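Local atomic coordinates of ferritin like protein (Caulobacter vibrioides, PDB entry 3HL1), a protein that has no established function but belongs to the ferritin-like family and probably binds metal within a mainly helical fold. Residues W6-P9 / R10-Q13; D133-D136 / D137-D140; V184-S187 / G188-F192. All blocks are in the same frame, centred on the assembly; numbering follows the deposited sequence.

Contact 1: residues W6-P9 / R10-Q13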
# COMPACT_ATOMS: atom_id res chain seq x y z
N TRP A 6 7.66 18.94 15.23
CA TRP A 6 7.84 18.47 13.87
C TRP A 6 8.24 19.61 12.98
O TRP A 6 7.67 20.68 13.08
CB TRP A 6 6.53 17.87 13.32
CG TRP A 6 6.36 16.46 13.73
CD1 TRP A 6 6.29 16.00 15.03
CD2 TRP A 6 6.30 15.29 12.89
NE1 TRP A 6 6.18 14.64 15.04
CE2 TRP A 6 6.15 14.17 13.75
CE3 TRP A 6 6.33 15.09 11.49
CZ2 TRP A 6 6.06 12.86 13.27
CZ3 TRP A 6 6.24 13.82 11.01
CH2 TRP A 6 6.09 12.70 11.90
N THR A 7 9.18 19.37 12.08
CA THR A 7 9.52 20.30 11.03
C THR A 7 8.77 19.92 9.74
O THR A 7 8.39 18.78 9.53
CB THR A 7 11.05 20.38 10.77
OG1 THR A 7 11.54 19.20 10.15
CG2 THR A 7 11.85 20.66 12.06
N LEU A 8 8.55 20.91 8.89
CA LEU A 8 7.89 20.72 7.62
C LEU A 8 8.62 19.70 6.71
O LEU A 8 7.98 18.81 6.16
CB LEU A 8 7.60 22.05 6.91
CG LEU A 8 6.60 21.95 5.72
CD1 LEU A 8 5.22 21.35 6.14
CD2 LEU A 8 6.45 23.29 4.99
N PRO A 9 9.95 19.79 6.58
CA PRO A 9 10.63 18.75 5.79
C PRO A 9 10.42 17.31 6.28
O PRO A 9 10.26 16.38 5.47
CB PRO A 9 12.10 19.19 5.79
CG PRO A 9 12.08 20.67 6.12
CD PRO A 9 10.88 20.87 7.02
N ARG A 10 10.41 17.11 7.58
CA ARG A 10 10.20 15.80 8.15
C ARG A 10 8.78 15.32 7.96
O ARG A 10 8.55 14.13 7.77
CB ARG A 10 10.62 15.80 9.63
CG ARG A 10 12.13 16.01 9.85
CD ARG A 10 12.92 14.73 9.97
NE ARG A 10 14.38 14.91 10.10
CZ ARG A 10 15.04 15.42 11.17
NH1 ARG A 10 14.40 15.83 12.26
NH2 ARG A 10 16.37 15.52 11.15
N LEU A 11 7.82 16.24 8.01
CA LEU A 11 6.41 15.89 7.74
C LEU A 11 6.34 15.42 6.31
O LEU A 11 5.82 14.33 6.03
CB LEU A 11 5.47 17.07 8.00
CG LEU A 11 4.00 16.76 7.64
CD1 LEU A 11 3.53 15.61 8.51
CD2 LEU A 11 3.14 17.98 7.82
N TYR A 12 6.95 16.17 5.40
CA TYR A 12 7.01 15.78 3.97
C TYR A 12 7.66 14.40 3.74
O TYR A 12 7.15 13.55 2.96
CB TYR A 12 7.73 16.89 3.17
CG TYR A 12 6.94 18.18 2.94
CD1 TYR A 12 5.65 18.39 3.48
CD2 TYR A 12 7.49 19.20 2.21
CE1 TYR A 12 4.94 19.58 3.24
CE2 TYR A 12 6.81 20.33 1.96
CZ TYR A 12 5.55 20.55 2.46
OH TYR A 12 4.96 21.75 2.15
N GLN A 13 8.77 14.16 4.44
CA GLN A 13 9.42 12.86 4.38
C GLN A 13 8.49 11.74 4.85
O GLN A 13 8.45 10.66 4.26
CB GLN A 13 10.67 12.87 5.25
CG GLN A 13 11.81 13.51 4.58
CD GLN A 13 13.12 13.34 5.35
OE1 GLN A 13 13.43 14.10 6.25
NE2 GLN A 13 13.88 12.37 4.96

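Contact 2: residues D133-D136 / D137-D140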
# COMPACT_ATOMS: atom_id res chain seq x y z
N ASP A 133 6.01 6.16 18.78
CA ASP A 133 7.18 7.02 18.82
C ASP A 133 6.86 8.20 17.92
O ASP A 133 6.76 8.07 16.68
CB ASP A 133 8.41 6.30 18.34
CG ASP A 133 9.65 7.10 18.58
OD1 ASP A 133 9.56 8.34 18.80
OD2 ASP A 133 10.72 6.49 18.52
N LEU A 134 6.66 9.35 18.56
CA LEU A 134 6.14 10.54 17.88
C LEU A 134 7.23 11.50 17.40
O LEU A 134 6.90 12.59 16.88
CB LEU A 134 5.13 11.28 18.79
CG LEU A 134 3.94 10.43 19.29
CD1 LEU A 134 3.06 11.24 20.23
CD2 LEU A 134 3.15 9.88 18.11
N ALA A 135 8.50 11.15 17.57
CA ALA A 135 9.61 12.00 17.17
C ALA A 135 9.66 12.10 15.59
O ALA A 135 9.40 11.12 14.89
CB ALA A 135 10.90 11.44 17.73
N ASP A 136 9.94 13.30 15.06
CA ASP A 136 9.88 13.48 13.61
C ASP A 136 11.07 12.86 12.86
O ASP A 136 11.05 12.83 11.62
CB ASP A 136 9.67 14.97 13.24
CG ASP A 136 10.94 15.84 13.39
OD1 ASP A 136 11.99 15.41 13.90
OD2 ASP A 136 10.84 17.02 12.99
N ASP A 137 12.05 12.34 13.59
CA ASP A 137 13.18 11.64 12.96
C ASP A 137 13.08 10.11 12.93
O ASP A 137 13.99 9.45 12.47
CB ASP A 137 14.53 12.08 13.57
CG ASP A 137 14.62 11.86 15.09
OD1 ASP A 137 13.70 11.30 15.73
OD2 ASP A 137 15.66 12.29 15.65
N VAL A 138 11.95 9.58 13.42
CA VAL A 138 11.67 8.16 13.35
C VAL A 138 11.29 7.78 11.93
O VAL A 138 10.47 8.44 11.32
CB VAL A 138 10.50 7.78 14.28
CG1 VAL A 138 10.18 6.31 14.18
CG2 VAL A 138 10.86 8.15 15.71
N THR A 139 11.90 6.72 11.44
CA THR A 139 11.64 6.20 10.12
C THR A 139 10.95 4.82 10.13
O THR A 139 10.31 4.47 9.14
CB THR A 139 12.93 6.13 9.23
OG1 THR A 139 12.60 5.49 7.98
CG2 THR A 139 14.02 5.35 9.91
N ASP A 140 11.13 4.05 11.20
CA ASP A 140 10.56 2.73 11.34
C ASP A 140 9.59 2.66 12.50
O ASP A 140 9.84 3.18 13.62
CB ASP A 140 11.64 1.68 11.55
CG ASP A 140 12.48 1.41 10.30
OD1 ASP A 140 11.95 1.39 9.21
OD2 ASP A 140 13.69 1.12 10.44

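Contact 3: residues V184-S187 / G188-F192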
# COMPACT_ATOMS: atom_id res chain seq x y z
N VAL A 184 -9.26 17.43 0.47
CA VAL A 184 -9.17 18.54 1.37
C VAL A 184 -9.54 19.80 0.60
O VAL A 184 -8.80 20.28 -0.27
CB VAL A 184 -7.76 18.60 2.00
CG1 VAL A 184 -7.64 19.82 2.91
CG2 VAL A 184 -7.47 17.26 2.77
N THR A 185 -10.72 20.32 0.92
CA THR A 185 -11.28 21.47 0.22
C THR A 185 -11.14 22.76 1.01
O THR A 185 -11.33 23.83 0.47
CB THR A 185 -12.78 21.28 -0.06
OG1 THR A 185 -13.46 21.10 1.19
CG2 THR A 185 -13.00 20.08 -0.95
N GLU A 186 -10.83 22.68 2.31
CA GLU A 186 -10.70 23.86 3.16
C GLU A 186 -9.26 24.07 3.64
O GLU A 186 -8.45 23.15 3.69
CB GLU A 186 -11.56 23.73 4.41
CG GLU A 186 -13.00 23.37 4.20
CD GLU A 186 -13.77 24.47 3.52
OE1 GLU A 186 -13.53 25.64 3.89
OE2 GLU A 186 -14.62 24.16 2.64
N SER A 187 -8.96 25.32 4.02
CA SER A 187 -7.63 25.67 4.46
C SER A 187 -7.51 25.65 5.96
O SER A 187 -8.51 25.56 6.70
CB SER A 187 -7.23 27.02 3.94
OG SER A 187 -7.26 27.05 2.52
N GLY A 188 -6.26 25.74 6.42
CA GLY A 188 -5.95 25.88 7.82
C GLY A 188 -6.59 24.80 8.65
O GLY A 188 -6.59 23.66 8.23
N ASP A 189 -7.16 25.16 9.80
CA ASP A 189 -7.70 24.16 10.78
C ASP A 189 -8.80 23.29 10.22
O ASP A 189 -8.81 22.09 10.52
CB ASP A 189 -8.27 24.84 12.05
CG ASP A 189 -7.20 25.39 12.98
OD1 ASP A 189 -6.00 25.36 12.65
OD2 ASP A 189 -7.56 25.89 14.07
N ALA A 190 -9.73 23.88 9.47
CA ALA A 190 -10.82 23.13 8.81
C ALA A 190 -10.27 22.05 7.86
O ALA A 190 -10.76 20.92 7.85
CB ALA A 190 -11.74 24.07 8.05
N GLY A 191 -9.26 22.40 7.03
CA GLY A 191 -8.67 21.42 6.12
C GLY A 191 -7.89 20.37 6.87
O GLY A 191 -7.82 19.21 6.47
N PHE A 192 -7.27 20.78 7.97
CA PHE A 192 -6.60 19.81 8.82
C PHE A 192 -7.61 18.78 9.35
O PHE A 192 -7.34 17.59 9.35
CB PHE A 192 -5.86 20.48 9.99
CG PHE A 192 -5.59 19.54 11.13
CD1 PHE A 192 -4.71 18.48 10.98
CD2 PHE A 192 -6.24 19.68 12.33
CE1 PHE A 192 -4.46 17.60 12.02
CE2 PHE A 192 -6.01 18.79 13.36
CZ PHE A 192 -5.11 17.78 13.22
O HOH W 1 -9.88 26.77 9.37

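Contact 1: residues W6-P9 / R10-Q13
T7 is the N-cap of helix 8-35, and its side chain turns back onto R10 in the first helical turn. T7 OG1 accepts a weak hydrogen bond from R10 N at 3.5 Å. A chi1 of 71° makes this possible by placing the hydroxyl between its own backbone N and carbonyl carbon. The same OG1 lies 3.3 Å from R10 CG, so the arginine passes its aliphatic base across the cap while its NH1 reaches a salt bridge with D136. The backbone then settles into helical order: L11 N donates to T7 O at 3.0 Å, and Y12 N meets L8 O at 2.9 Å with an N-H...O angle of 171°. P9, which has no amide hydrogen to give, contributes its O, bonded by Q13 N at 2.9 Å.

Two hydrophobic contacts flank this turn. L8 lies over one face of the Y12 ring in a CH-pi contact, its CG 4.0 Å from the ring centroid and displaced toward the rim, with L8 CD1 3.4 Å from Y12 CE1. Y12 OH is held by Y68 O, which should limit how the ring can shift beneath the leucine. W6 presents the edge of its indole, CE3 standing 3.8 Å from L11 CA close to the ring plane, and the neighbouring CZ3 also touches L11 CD1. The indole NE1 hydrogen-bonds L134 O, and the W6 side chain packs on A150 and V153 of helix 144-157. Together these features describe a threonine-capped helix N-terminus with an early proline, heading a long helix of the ferritin-like fold.

Contact 2: residues D133-D136 / D137-D140
V138 sets one methyl, CG2, over the face of the D133 carboxylate. The methyl is 3.3 Å from both D133 CG and D133 OD2 and almost as near OD1, a near-equality that places it above the group rather than at its rim. V138 CG2 also touches A135 CB, at 3.9 Å. That CB has a second neighbour in D137 OD1 at 3.4 Å, which approaches it from a direction well apart from that of the valine methyl.

The backbone brings these groups together through a type I beta turn from A135 to V138, closed by a weak but nearly straight bond from V138 N to A135 O, 3.3 Å long with an N-H...O angle of 166°. Just ahead of it is an Asx turn: A135 N donates to D133 OD1 at 3.2 Å, arriving on the anti side and 31° out of the carboxylate plane. D133 CG is anti to the backbone N (chi1 -171°), which carries the carboxylate forward to this amide and under the valine. The two turns thus share A135, in the loop joining helix 112-121 to helix 144-157 of the ferritin-like fold.

At the corner of the beta turn, D136 O is buried by the turn and has no partner in the model. D136 OD1 and D137 OD1 stand 4.8 Å apart, a proximity of like charges probably eased by R10, the salt-bridge partner of D136. D136 OD2 takes the amide of T7. Further out, D133 N bonds E146 OE2, while V138 O receives H14 NE2 from helix 8-35.

Contact 3: residues V184-S187 / G188-F192
S187 O is gripped by G191 N, at 3.3 Å, and by a water that donates to it at 3.2 Å. The contact is the N-terminal region of helix 188-207, where the chain leaves a loop for one of the helices of the ferritin-like fold. G191 N does not use a lone pair of S187 O: it stands above the carbonyl, 71° out of its plane. The water takes A190 N at 2.9 Å as well, linking that amide to the serine carbonyl. A regular helical bond follows, F192 N to G188 O at 3.0 Å. G188 makes the change of direction with a positive phi of 54°, a value glycine adopts readily.

G191 lacks a side chain on the flank facing the loop, and E186 O comes in there to 3.0 Å from G191 CA in a CA-H...O contact with an angle of 132° at the hydrogen. E186 CB meets A190 CB at 3.7 Å before the acid chain bends away. S187 OG bonds G164 N, and D189 OD1 forms a salt bridge with R159, tying both sides to the segment after helix 144-157. V184 CG1 reaches G191 O at 3.6 Å.

In the fold
Contacts 1 and 2 meet directly, their centres 11 Å apart although far separated in sequence. Among the pairs joining them are the hydrogen bond of W6 NE1 to L134 O, 2.8 Å long, the salt bridge of R10 NH1 to D136 OD1, at 2.9 Å, and the packing of W6 CD2 at 3.4 Å from D136 CB. Contact 3 stands apart from both. Its centre is 18 Å from that of contact 1, with nearest atoms about 8 Å apart, and 25 Å from that of contact 2, with nearest atoms about 12 Å apart. Y68 spans part of the gap, touched by L11 and Y12 of contact 1 and by F192 of contact 3.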